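Local coordinates for beta-1,4-mannanase (Aplysia kurodai, PDB 3VUP), which probably hydrolyses beta-1,4-mannosidic bonds in mannan as a TIM-barrel glycosidase of the sea hare's digestive fluid, at residues R60-I65 and L110-V115; N22-S27 and S321-Q326; K132-I137 and L204-D209; F32-W37 and P82-T87. All blocks are in the same frame, centred on the assembly; numbering follows the deposited sequence.

Contact 1 (R60-I65 and L110-V115)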
# COMPACT_ATOMS: atom_id res chain seq x y z
N ARG A 60 -2.17 -7.73 1.53
CA ARG A 60 -2.17 -6.33 1.96
C ARG A 60 -3.30 -6.18 2.97
O ARG A 60 -4.40 -6.69 2.76
CB ARG A 60 -2.39 -5.42 0.76
CG ARG A 60 -2.47 -3.92 1.10
CD ARG A 60 -2.38 -3.12 -0.17
NE ARG A 60 -2.43 -1.66 -0.05
CZ ARG A 60 -3.46 -0.89 -0.40
NH1 ARG A 60 -4.62 -1.42 -0.77
NH2 ARG A 60 -3.32 0.43 -0.37
N LEU A 61 -3.03 -5.51 4.08
CA LEU A 61 -4.06 -5.26 5.09
C LEU A 61 -3.76 -3.95 5.79
O LEU A 61 -2.62 -3.49 5.83
CB LEU A 61 -4.20 -6.42 6.09
CG LEU A 61 -3.19 -6.54 7.23
CD1 LEU A 61 -3.62 -7.65 8.17
CD2 LEU A 61 -1.78 -6.82 6.72
N TRP A 62 -4.81 -3.32 6.30
CA TRP A 62 -4.73 -1.93 6.72
C TRP A 62 -4.64 -1.83 8.24
O TRP A 62 -5.33 -2.55 8.96
CB TRP A 62 -5.92 -1.15 6.21
CG TRP A 62 -6.07 -1.05 4.71
CD1 TRP A 62 -5.43 -1.78 3.74
CD2 TRP A 62 -6.96 -0.18 4.04
NE1 TRP A 62 -5.87 -1.37 2.49
CE2 TRP A 62 -6.81 -0.39 2.66
CE3 TRP A 62 -7.86 0.79 4.48
CZ2 TRP A 62 -7.56 0.32 1.71
CZ3 TRP A 62 -8.59 1.49 3.55
CH2 TRP A 62 -8.45 1.25 2.18
N ILE A 63 -3.79 -0.91 8.70
CA ILE A 63 -3.43 -0.81 10.11
C ILE A 63 -4.07 0.40 10.79
O ILE A 63 -5.14 0.26 11.38
CB ILE A 63 -1.88 -0.82 10.30
CG1 ILE A 63 -1.23 -1.95 9.47
CG2 ILE A 63 -1.53 -0.92 11.77
CD1 ILE A 63 -1.72 -3.35 9.80
N HIS A 64 -3.45 1.58 10.73
CA HIS A 64 -3.98 2.74 11.45
C HIS A 64 -5.24 3.30 10.80
O HIS A 64 -6.17 3.74 11.48
CB HIS A 64 -2.98 3.89 11.55
CG HIS A 64 -1.61 3.52 12.05
ND1 HIS A 64 -1.37 2.74 13.16
CD2 HIS A 64 -0.39 3.92 11.61
CE1 HIS A 64 -0.07 2.65 13.36
NE2 HIS A 64 0.55 3.36 12.44
N ILE A 65 -5.22 3.35 9.46
CA ILE A 65 -6.30 3.89 8.64
C ILE A 65 -6.38 5.41 8.82
O ILE A 65 -5.61 6.13 8.17
CB ILE A 65 -7.62 3.10 8.80
CG1 ILE A 65 -7.31 1.61 8.62
CG2 ILE A 65 -8.63 3.56 7.78
CD1 ILE A 65 -8.52 0.73 8.41
N LEU A 110 -0.37 1.65 6.29
CA LEU A 110 -0.47 2.43 7.52
C LEU A 110 -1.69 3.34 7.56
O LEU A 110 -2.46 3.27 8.52
CB LEU A 110 0.81 3.24 7.73
CG LEU A 110 2.08 2.42 7.90
CD1 LEU A 110 3.26 3.37 8.05
CD2 LEU A 110 1.97 1.46 9.08
N TRP A 111 -1.87 4.16 6.52
CA TRP A 111 -2.86 5.23 6.53
C TRP A 111 -3.81 5.13 5.34
O TRP A 111 -3.54 4.40 4.38
CB TRP A 111 -2.16 6.59 6.49
CG TRP A 111 -1.19 6.82 7.60
CD1 TRP A 111 0.17 6.82 7.50
CD2 TRP A 111 -1.49 7.11 8.97
NE1 TRP A 111 0.74 7.07 8.72
CE2 TRP A 111 -0.26 7.26 9.64
CE3 TRP A 111 -2.68 7.23 9.71
CZ2 TRP A 111 -0.18 7.55 11.01
CZ3 TRP A 111 -2.60 7.52 11.06
CH2 TRP A 111 -1.36 7.67 11.69
N ASN A 112 -4.90 5.89 5.39
CA ASN A 112 -5.91 5.88 4.34
C ASN A 112 -6.42 7.29 4.09
O ASN A 112 -6.72 8.02 5.03
CB ASN A 112 -7.08 4.99 4.77
CG ASN A 112 -8.17 4.90 3.72
OD1 ASN A 112 -7.90 4.96 2.52
ND2 ASN A 112 -9.42 4.73 4.17
N ALA A 113 -6.52 7.66 2.81
CA ALA A 113 -7.12 8.93 2.41
C ALA A 113 -8.29 8.75 1.43
O ALA A 113 -8.73 9.72 0.81
CB ALA A 113 -6.07 9.87 1.83
N ALA A 114 -8.80 7.52 1.28
CA ALA A 114 -9.91 7.27 0.35
C ALA A 114 -11.29 7.65 0.90
O ALA A 114 -12.27 7.64 0.16
CB ALA A 114 -9.92 5.82 -0.09
N VAL A 115 -11.34 7.93 2.20
CA VAL A 115 -12.54 8.45 2.85
C VAL A 115 -12.11 9.64 3.68
O VAL A 115 -10.92 9.82 3.94
CB VAL A 115 -13.25 7.40 3.74
CG1 VAL A 115 -13.76 6.24 2.89
CG2 VAL A 115 -12.33 6.91 4.86
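Backbone bonds tie the ends of two neighbouring parallel strands. Leu110 O accepts from Ile65 N at 2.9 Å, with the donor in the carbonyl plane, and more weakly from His64 N, since the corner at Ile63 and His64 turns both N-H groups to one carbonyl. Asn112 N reaches Ile65 O at 2.9 Å from above the plane of that carbonyl, which also meets Trp111 CA in a CA-H...O contact.

His64 CB sits over one face of Trp111, 4.0 Å from the centroid of the six-membered ring, a CH-pi contact; the imidazole itself crosses the indole obliquely, the planes 48° apart. Both rings have polar partners beyond the strands: Tyr136 at His64 NE2, Thr70 at His64 ND1, Gln207 at Trp111 NE1.

Asn112, with CG anti to the backbone N (chi1 -179°), brings its amide obliquely against Trp62, ND2 lying 3.4 Å from CZ3, while its CB packs 3.7 Å from Ile65 CG2. Asn112 OD1 accepts from Ala114 N at 3.0 Å, closing an Asx turn, and also from Asn161. An alanine here would lack the amide and would probably loosen the turn, the tie to Asn161 and the packing against Trp62. Strands 58-65 and 105-112 are adjacent in the eight-stranded barrel and join here at their C-terminal ends, where TIM-barrel glycosidases have their active site; a Tris molecule, probably from the crystallisation liquor, lies beside Trp62, consistent with a pocket.

Contact 2 (N22-S27 and S321-Q326)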
# COMPACT_ATOMS: atom_id res chain seq x y z
N ASN A 22 -6.03 -8.07 -0.95
CA ASN A 22 -6.24 -7.19 0.18
C ASN A 22 -7.23 -7.84 1.12
O ASN A 22 -8.35 -8.14 0.69
CB ASN A 22 -6.85 -5.88 -0.29
CG ASN A 22 -5.90 -5.03 -1.09
OD1 ASN A 22 -5.31 -4.10 -0.56
ND2 ASN A 22 -5.78 -5.31 -2.39
N LEU A 23 -6.85 -8.03 2.38
CA LEU A 23 -7.75 -8.62 3.36
C LEU A 23 -9.18 -8.03 3.33
O LEU A 23 -10.13 -8.78 3.17
CB LEU A 23 -7.12 -8.56 4.76
CG LEU A 23 -7.92 -9.19 5.89
CD1 LEU A 23 -8.00 -10.70 5.69
CD2 LEU A 23 -7.29 -8.85 7.23
N PRO A 24 -9.34 -6.69 3.46
CA PRO A 24 -8.33 -5.64 3.70
C PRO A 24 -8.22 -5.29 5.18
O PRO A 24 -7.31 -4.55 5.56
CB PRO A 24 -8.87 -4.46 2.91
CG PRO A 24 -10.33 -4.73 2.68
CD PRO A 24 -10.66 -6.09 3.23
N TRP A 25 -9.14 -5.81 5.97
CA TRP A 25 -9.22 -5.63 7.41
C TRP A 25 -10.20 -6.69 7.89
O TRP A 25 -10.87 -7.33 7.07
CB TRP A 25 -9.76 -4.22 7.77
CG TRP A 25 -10.99 -3.85 7.03
CD1 TRP A 25 -12.26 -4.34 7.23
CD2 TRP A 25 -11.08 -2.95 5.92
NE1 TRP A 25 -13.13 -3.78 6.32
CE2 TRP A 25 -12.43 -2.93 5.51
CE3 TRP A 25 -10.15 -2.15 5.25
CZ2 TRP A 25 -12.86 -2.13 4.45
CZ3 TRP A 25 -10.58 -1.37 4.19
CH2 TRP A 25 -11.93 -1.37 3.80
N MET A 26 -10.30 -6.85 9.20
CA MET A 26 -11.36 -7.68 9.76
C MET A 26 -12.39 -6.76 10.42
O MET A 26 -13.54 -6.70 9.99
CB MET A 26 -10.80 -8.71 10.74
CG MET A 26 -11.85 -9.71 11.23
SD MET A 26 -12.77 -10.56 9.93
CE MET A 26 -11.42 -11.33 9.03
N SER A 27 -11.96 -6.04 11.45
CA SER A 27 -12.72 -4.93 12.01
C SER A 27 -12.01 -3.64 11.59
O SER A 27 -10.92 -3.35 12.08
CB SER A 27 -12.78 -5.03 13.53
OG SER A 27 -13.42 -6.23 13.91
N SER A 321 -5.94 -8.56 -5.54
CA SER A 321 -7.35 -8.24 -5.71
C SER A 321 -7.93 -7.60 -4.44
O SER A 321 -7.34 -7.67 -3.35
CB SER A 321 -8.14 -9.49 -6.11
OG SER A 321 -7.93 -10.54 -5.19
N TRP A 322 -9.09 -6.96 -4.59
CA TRP A 322 -9.69 -6.18 -3.51
C TRP A 322 -10.77 -6.91 -2.70
O TRP A 322 -11.79 -7.33 -3.24
CB TRP A 322 -10.29 -4.88 -4.08
CG TRP A 322 -11.00 -4.10 -3.02
CD1 TRP A 322 -12.34 -3.89 -2.92
CD2 TRP A 322 -10.41 -3.48 -1.86
NE1 TRP A 322 -12.63 -3.17 -1.78
CE2 TRP A 322 -11.46 -2.91 -1.12
CE3 TRP A 322 -9.10 -3.35 -1.40
CZ2 TRP A 322 -11.24 -2.21 0.08
CZ3 TRP A 322 -8.88 -2.66 -0.20
CH2 TRP A 322 -9.95 -2.10 0.52
N HIS A 323 -10.51 -7.04 -1.40
CA HIS A 323 -11.47 -7.48 -0.37
C HIS A 323 -11.67 -8.99 -0.35
O HIS A 323 -12.73 -9.52 -0.68
CB HIS A 323 -12.80 -6.73 -0.44
CG HIS A 323 -13.41 -6.52 0.90
ND1 HIS A 323 -13.66 -7.55 1.79
CD2 HIS A 323 -13.76 -5.37 1.54
CE1 HIS A 323 -14.15 -7.04 2.90
NE2 HIS A 323 -14.23 -5.73 2.78
N LEU A 324 -10.63 -9.70 0.10
CA LEU A 324 -10.71 -11.15 0.19
C LEU A 324 -11.78 -11.60 1.16
O LEU A 324 -12.41 -12.63 0.94
CB LEU A 324 -9.37 -11.74 0.61
CG LEU A 324 -8.23 -11.61 -0.41
CD1 LEU A 324 -6.93 -12.03 0.23
CD2 LEU A 324 -8.53 -12.45 -1.65
N VAL A 325 -12.00 -10.87 2.25
CA VAL A 325 -13.00 -11.30 3.21
C VAL A 325 -14.37 -11.44 2.56
O VAL A 325 -15.07 -12.42 2.79
CB VAL A 325 -13.05 -10.36 4.43
CG1 VAL A 325 -14.30 -10.59 5.25
CG2 VAL A 325 -11.81 -10.56 5.29
N GLN A 326 -14.76 -10.46 1.74
CA GLN A 326 -16.06 -10.54 1.09
C GLN A 326 -16.07 -11.23 -0.26
O GLN A 326 -17.09 -11.81 -0.65
CB GLN A 326 -16.67 -9.14 0.95
CG GLN A 326 -17.18 -8.57 2.26
CD GLN A 326 -17.70 -7.15 2.15
OE1 GLN A 326 -18.18 -6.73 1.10
NE2 GLN A 326 -17.62 -6.41 3.24
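The tight part of the contact begins at the polar seam where the first and last barrel strands meet. Ser321 O is gripped twice by one residue: Asn22 N comes in nearly along the C=O axis at 2.8 Å, and Asn22 ND2 approaches from above the carbonyl plane at 3.0 Å. The amide is anchored further by Arg60 at OD1 and Gly292 O at ND2. Asn22 O receives Leu324 N at 2.8 Å, and Leu23 O receives Val325 N at 3.0 Å.

Pro24, reached through a cis peptide bond, is wedged between two rings. Its CD stands 3.4 Å above the centre of the His323 ring, 1° off the normal, and its CG lies over a face of Trp322, 3.4 Å from CH2. Gln326 CD lies against the opposite face of His323, toward its rim, and His323 ND1 accepts from Gln326 N at 3.1 Å as an N-cap. An alanine in place of His323 would remove the ring and its ND1 acceptor, so that the start of the helix would probably be less well held and Pro24 less firmly seated.

On the looser side Trp25, Met26 and Val325 are partly exposed. Trp25 offers its face to the edges of Trp322 and His323, in offset edge-to-face pairs with planes 73° and 83° apart. Beyond it Met26 CE, at the end of a bent chain, rests 3.8 Å from Val325 CG2.

Chemically, the carbonyls of Asn22 and Leu23 satisfy the first N-H groups of helix 324-338, while ND1, as acceptor toward Gln326 N, is probably the unprotonated nitrogen of His323.

Contact 3 (K132-I137 and L204-D209). With SO4 (sulfate ion), chain H.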
# COMPACT_ATOMS: atom_id res chain seq x y z
N LYS A 132 3.87 17.31 14.80
CA LYS A 132 2.99 16.17 15.02
C LYS A 132 3.49 14.94 14.26
O LYS A 132 3.55 13.84 14.81
CB LYS A 132 1.54 16.53 14.70
CG LYS A 132 0.98 17.59 15.64
CD LYS A 132 -0.46 17.93 15.34
CE LYS A 132 -0.98 19.00 16.30
NZ LYS A 132 -2.41 19.31 16.06
N LEU A 133 3.86 15.13 13.00
CA LEU A 133 4.41 14.04 12.22
C LEU A 133 5.66 13.44 12.89
O LEU A 133 5.80 12.22 12.96
CB LEU A 133 4.74 14.51 10.81
CG LEU A 133 5.35 13.45 9.89
CD1 LEU A 133 4.46 12.21 9.81
CD2 LEU A 133 5.58 14.04 8.52
N GLN A 134 6.56 14.30 13.37
CA GLN A 134 7.75 13.78 14.03
C GLN A 134 7.40 12.94 15.26
O GLN A 134 8.07 11.94 15.54
CB GLN A 134 8.74 14.89 14.39
CG GLN A 134 10.14 14.37 14.72
CD GLN A 134 10.80 13.60 13.57
OE1 GLN A 134 10.71 14.00 12.40
NE2 GLN A 134 11.46 12.49 13.89
N SER A 135 6.36 13.32 15.99
CA SER A 135 5.92 12.52 17.14
C SER A 135 5.41 11.14 16.71
O SER A 135 5.67 10.15 17.38
CB SER A 135 4.90 13.26 18.03
OG SER A 135 3.61 13.34 17.45
N TYR A 136 4.69 11.07 15.59
CA TYR A 136 4.29 9.77 15.06
C TYR A 136 5.51 8.92 14.76
O TYR A 136 5.59 7.74 15.13
CB TYR A 136 3.41 9.89 13.80
CG TYR A 136 3.19 8.53 13.17
CD1 TYR A 136 2.53 7.53 13.87
CD2 TYR A 136 3.71 8.22 11.91
CE1 TYR A 136 2.36 6.27 13.34
CE2 TYR A 136 3.53 6.96 11.37
CZ TYR A 136 2.86 5.99 12.09
OH TYR A 136 2.72 4.73 11.54
N ILE A 137 6.47 9.52 14.07
CA ILE A 137 7.67 8.81 13.66
C ILE A 137 8.45 8.30 14.87
O ILE A 137 8.84 7.13 14.92
CB ILE A 137 8.51 9.70 12.76
CG1 ILE A 137 7.79 9.83 11.40
CG2 ILE A 137 9.92 9.14 12.60
CD1 ILE A 137 8.41 10.84 10.48
N LEU A 204 5.06 11.49 3.27
CA LEU A 204 5.56 10.24 2.72
C LEU A 204 7.08 10.10 2.84
O LEU A 204 7.58 9.06 3.28
CB LEU A 204 5.09 10.08 1.27
CG LEU A 204 3.57 10.03 1.06
CD1 LEU A 204 3.23 10.14 -0.42
CD2 LEU A 204 2.97 8.76 1.64
N ASN A 205 7.81 11.14 2.47
CA ASN A 205 9.27 11.12 2.53
C ASN A 205 9.76 10.84 3.94
O ASN A 205 10.65 10.01 4.13
CB ASN A 205 9.82 12.46 2.02
CG ASN A 205 11.33 12.59 2.16
OD1 ASN A 205 11.83 13.38 2.96
ND2 ASN A 205 12.07 11.82 1.37
N TRP A 206 9.20 11.53 4.93
CA TRP A 206 9.71 11.36 6.29
C TRP A 206 9.44 9.95 6.81
O TRP A 206 10.28 9.36 7.49
CB TRP A 206 9.12 12.40 7.23
CG TRP A 206 9.69 13.79 7.05
CD1 TRP A 206 10.44 14.26 5.99
CD2 TRP A 206 9.56 14.89 7.96
NE1 TRP A 206 10.77 15.58 6.20
CE2 TRP A 206 10.24 15.99 7.39
CE3 TRP A 206 8.93 15.05 9.19
CZ2 TRP A 206 10.30 17.23 8.03
CZ3 TRP A 206 8.99 16.28 9.82
CH2 TRP A 206 9.68 17.35 9.23
N GLN A 207 8.27 9.40 6.50
CA GLN A 207 7.98 8.05 6.97
C GLN A 207 8.84 7.00 6.26
O GLN A 207 9.35 6.08 6.90
CB GLN A 207 6.50 7.73 6.84
CG GLN A 207 5.62 8.55 7.77
CD GLN A 207 4.16 8.24 7.56
OE1 GLN A 207 3.61 7.35 8.20
NE2 GLN A 207 3.53 8.94 6.63
N ALA A 208 8.99 7.13 4.95
CA ALA A 208 9.82 6.19 4.22
C ALA A 208 11.26 6.20 4.74
O ALA A 208 11.88 5.15 4.89
CB ALA A 208 9.78 6.47 2.73
N ASP A 209 11.78 7.40 5.02
CA ASP A 209 13.15 7.52 5.50
C ASP A 209 13.28 6.92 6.90
O ASP A 209 14.26 6.23 7.19
CB ASP A 209 13.59 8.98 5.50
CG ASP A 209 15.04 9.15 5.91
OD1 ASP A 209 15.94 9.04 5.05
OD2 ASP A 209 15.28 9.43 7.10
S SO4 H . 14.93 11.68 12.06
O1 SO4 H . 13.59 12.03 12.51
O2 SO4 H . 15.20 12.28 10.74
O3 SO4 H . 15.92 12.17 13.01
O4 SO4 H . 15.04 10.23 11.97
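Helices 130-147 and 197-214 run nearly parallel here, their short axes 10.5 Å apart at an angle of 21°, and Trp206 makes the largest contribution to the packing between them. With CG anti to its carbonyl carbon, Trp206 swings its indole toward the other helix, where Leu133, Gln134 and Ile137 receive it. Leu133 crosses it obliquely and sets CD2 3.6 Å from Trp206 CE3. Ile137 runs across it at about a right angle; its CD1 lies at the ring edge, near the plane, and touches Trp206 CB at 3.7 Å. Gln134, bent at chi2 (60°), brings its amide obliquely to the six-membered ring, OE1 3.8 Å from Trp206 CE3. The indole N-H is turned elsewhere, to Gly249 O.

Closer to the barrel, Gln207, extended beyond CG, meets Tyr136 edge-on. Gln207 OE1 lies near the Tyr136 ring plane, 3.2 Å from Tyr136 CE2, with amide and ring planes 83° apart. That oxygen is bonded to Trp111 NE1, and Tyr136 OH to His64, so each polar end faces the barrel strands.

Packing, not hydrogen bonding, therefore joins the two helices directly. At the rim Gln134 NE2 donates to sulfate O1 at 2.6 Å, and Lys142 and Lys251 also hold the ion. Their positive charges would probably make this edge attractive to anions such as this sulfate, itself probably from the crystallisation liquor, whereas the buried amide of Gln207 serves as a polar link from helix to barrel.

Contact 4 (F32-W37 and P82-T87)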
# COMPACT_ATOMS: atom_id res chain seq x y z
N PHE A 32 -5.63 -3.91 15.27
CA PHE A 32 -4.30 -3.91 15.87
C PHE A 32 -4.21 -2.95 17.03
O PHE A 32 -4.80 -1.87 17.00
CB PHE A 32 -3.24 -3.58 14.81
CG PHE A 32 -3.14 -4.63 13.77
CD1 PHE A 32 -2.41 -5.79 14.01
CD2 PHE A 32 -3.86 -4.53 12.59
CE1 PHE A 32 -2.37 -6.80 13.08
CE2 PHE A 32 -3.83 -5.55 11.66
CZ PHE A 32 -3.07 -6.67 11.90
N GLY A 33 -3.47 -3.34 18.06
CA GLY A 33 -3.28 -2.50 19.22
C GLY A 33 -4.45 -2.60 20.18
O GLY A 33 -5.52 -3.06 19.81
N ASP A 34 -4.23 -2.17 21.42
CA ASP A 34 -5.26 -2.18 22.45
C ASP A 34 -6.02 -3.52 22.54
O ASP A 34 -7.24 -3.55 22.74
CB ASP A 34 -6.22 -1.00 22.26
CG ASP A 34 -5.54 0.35 22.50
OD1 ASP A 34 -4.38 0.36 22.97
OD2 ASP A 34 -6.18 1.39 22.24
N GLY A 35 -5.28 -4.61 22.39
CA GLY A 35 -5.83 -5.95 22.53
C GLY A 35 -6.64 -6.45 21.35
O GLY A 35 -7.20 -7.54 21.40
N GLN A 36 -6.68 -5.67 20.27
CA GLN A 36 -7.60 -5.95 19.18
C GLN A 36 -7.15 -7.09 18.26
O GLN A 36 -7.98 -7.77 17.66
CB GLN A 36 -7.85 -4.68 18.37
CG GLN A 36 -8.56 -3.62 19.21
CD GLN A 36 -8.64 -2.25 18.55
OE1 GLN A 36 -9.67 -1.59 18.64
NE2 GLN A 36 -7.56 -1.80 17.92
N TRP A 37 -5.85 -7.28 18.14
CA TRP A 37 -5.34 -8.35 17.28
C TRP A 37 -5.71 -9.72 17.83
O TRP A 37 -6.22 -10.57 17.09
CB TRP A 37 -3.83 -8.22 17.07
CG TRP A 37 -3.20 -9.49 16.58
CD1 TRP A 37 -2.42 -10.34 17.30
CD2 TRP A 37 -3.32 -10.07 15.26
NE1 TRP A 37 -2.04 -11.41 16.53
CE2 TRP A 37 -2.57 -11.27 15.28
CE3 TRP A 37 -3.97 -9.69 14.09
CZ2 TRP A 37 -2.45 -12.09 14.16
CZ3 TRP A 37 -3.85 -10.51 12.97
CH2 TRP A 37 -3.10 -11.70 13.02
N PRO A 82 2.56 3.62 20.18
CA PRO A 82 1.93 2.78 19.15
C PRO A 82 0.46 2.48 19.44
O PRO A 82 -0.33 2.28 18.52
CB PRO A 82 2.78 1.50 19.17
CG PRO A 82 4.07 1.91 19.78
CD PRO A 82 3.71 2.95 20.80
N ASP A 83 0.12 2.43 20.73
CA ASP A 83 -1.24 2.25 21.20
C ASP A 83 -1.27 2.68 22.67
O ASP A 83 -0.30 3.27 23.16
CB ASP A 83 -1.75 0.80 21.02
CG ASP A 83 -1.11 -0.20 21.99
OD1 ASP A 83 -1.51 -1.39 21.94
OD2 ASP A 83 -0.23 0.18 22.80
N LYS A 84 -2.36 2.38 23.37
CA LYS A 84 -2.46 2.69 24.80
C LYS A 84 -2.20 1.48 25.68
O LYS A 84 -1.54 1.60 26.71
CB LYS A 84 -3.83 3.27 25.13
CG LYS A 84 -3.96 4.73 24.77
CD LYS A 84 -5.28 5.33 25.24
CE LYS A 84 -6.47 4.67 24.55
NZ LYS A 84 -7.58 5.63 24.30
N GLN A 85 -2.72 0.33 25.30
CA GLN A 85 -2.69 -0.83 26.19
C GLN A 85 -1.43 -1.67 26.07
O GLN A 85 -1.27 -2.65 26.79
CB GLN A 85 -3.93 -1.70 26.00
CG GLN A 85 -5.24 -0.92 26.13
CD GLN A 85 -5.32 -0.11 27.41
OE1 GLN A 85 -4.83 -0.52 28.46
NE2 GLN A 85 -5.93 1.07 27.32
N GLY A 86 -0.52 -1.29 25.17
CA GLY A 86 0.76 -1.96 25.10
C GLY A 86 0.73 -3.32 24.42
O GLY A 86 1.53 -4.19 24.77
N THR A 87 -0.18 -3.52 23.48
CA THR A 87 -0.18 -4.77 22.71
C THR A 87 0.32 -4.61 21.28
O THR A 87 0.67 -5.61 20.64
CB THR A 87 -1.57 -5.46 22.66
OG1 THR A 87 -2.45 -4.76 21.77
CG2 THR A 87 -2.20 -5.52 24.04
O HOH W 1 -7.50 1.71 24.69
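Two aspartates hold the loops together by reciprocal side-chain-to-backbone bonds. Asp34 OD1 accepts Lys84 N on its syn lone pair at 2.9 Å, and Gln85 N, also at 2.9 Å, from above the carboxylate plane. In return Asp83 OD1 receives Asp34 N at 2.9 Å along an almost straight bond (172°). The same OD1 takes Thr87 N on its syn lone pair and Met88 N as well, while Asp83 OD2 accepts Gly86 N at 2.8 Å; the carboxylate thus shapes its own loop and grips the other. A crowded first torsion (chi1 72°), CG between N and carbonyl carbon, tucks it there.

The hydroxyl of Thr87 adds a further tie: OG1 accepts Gly35 N at 2.9 Å and is also bonded to Asp91.

Asp34 OD1 and Asp83 OD1 come within 3.5 Å of each other, a repulsion that the converging N-H groups probably offset. Gly33, whose phi is positive, passes close by, its CA 3.4 Å from Asp83 OD1. On the outer side a water links Asp34 OD2, weakly, to Gln85 NE2.

Gly33 to Gln36 form a type I' turn leading into helix 36-53, and the Asx motif at Asp83 precedes helix 88-101: two beta-alpha loops of a TIM barrel, locked together by carboxylates beside the starts of their helices.

In the fold
All four contacts belong to one TIM barrel. Contacts 1 and 2, centres 12 Å apart, share its sheet and touch through Arg60 NH1 and Asn22 OD1 (2.8 Å) and through Trp62, which packs on both Trp25 and Trp322. A Tris molecule, probably from the crystallisation liquor, lies beside Trp62 and Trp322 and may mark the pocket; Arg60 also bridges to Asp158 and Glu293. Contact 3 reaches contact 1 from the helical layer, His64 NE2 meeting Tyr136 OH at 2.7 Å and Trp111 NE1 meeting Gln207 OE1 at 2.9 Å. Contact 4, its centre about 17 Å from that of contact 1, connects by Phe32 against Ile63 and Leu61. Contacts 2 and 3 lie on opposite sides of the chain's centre.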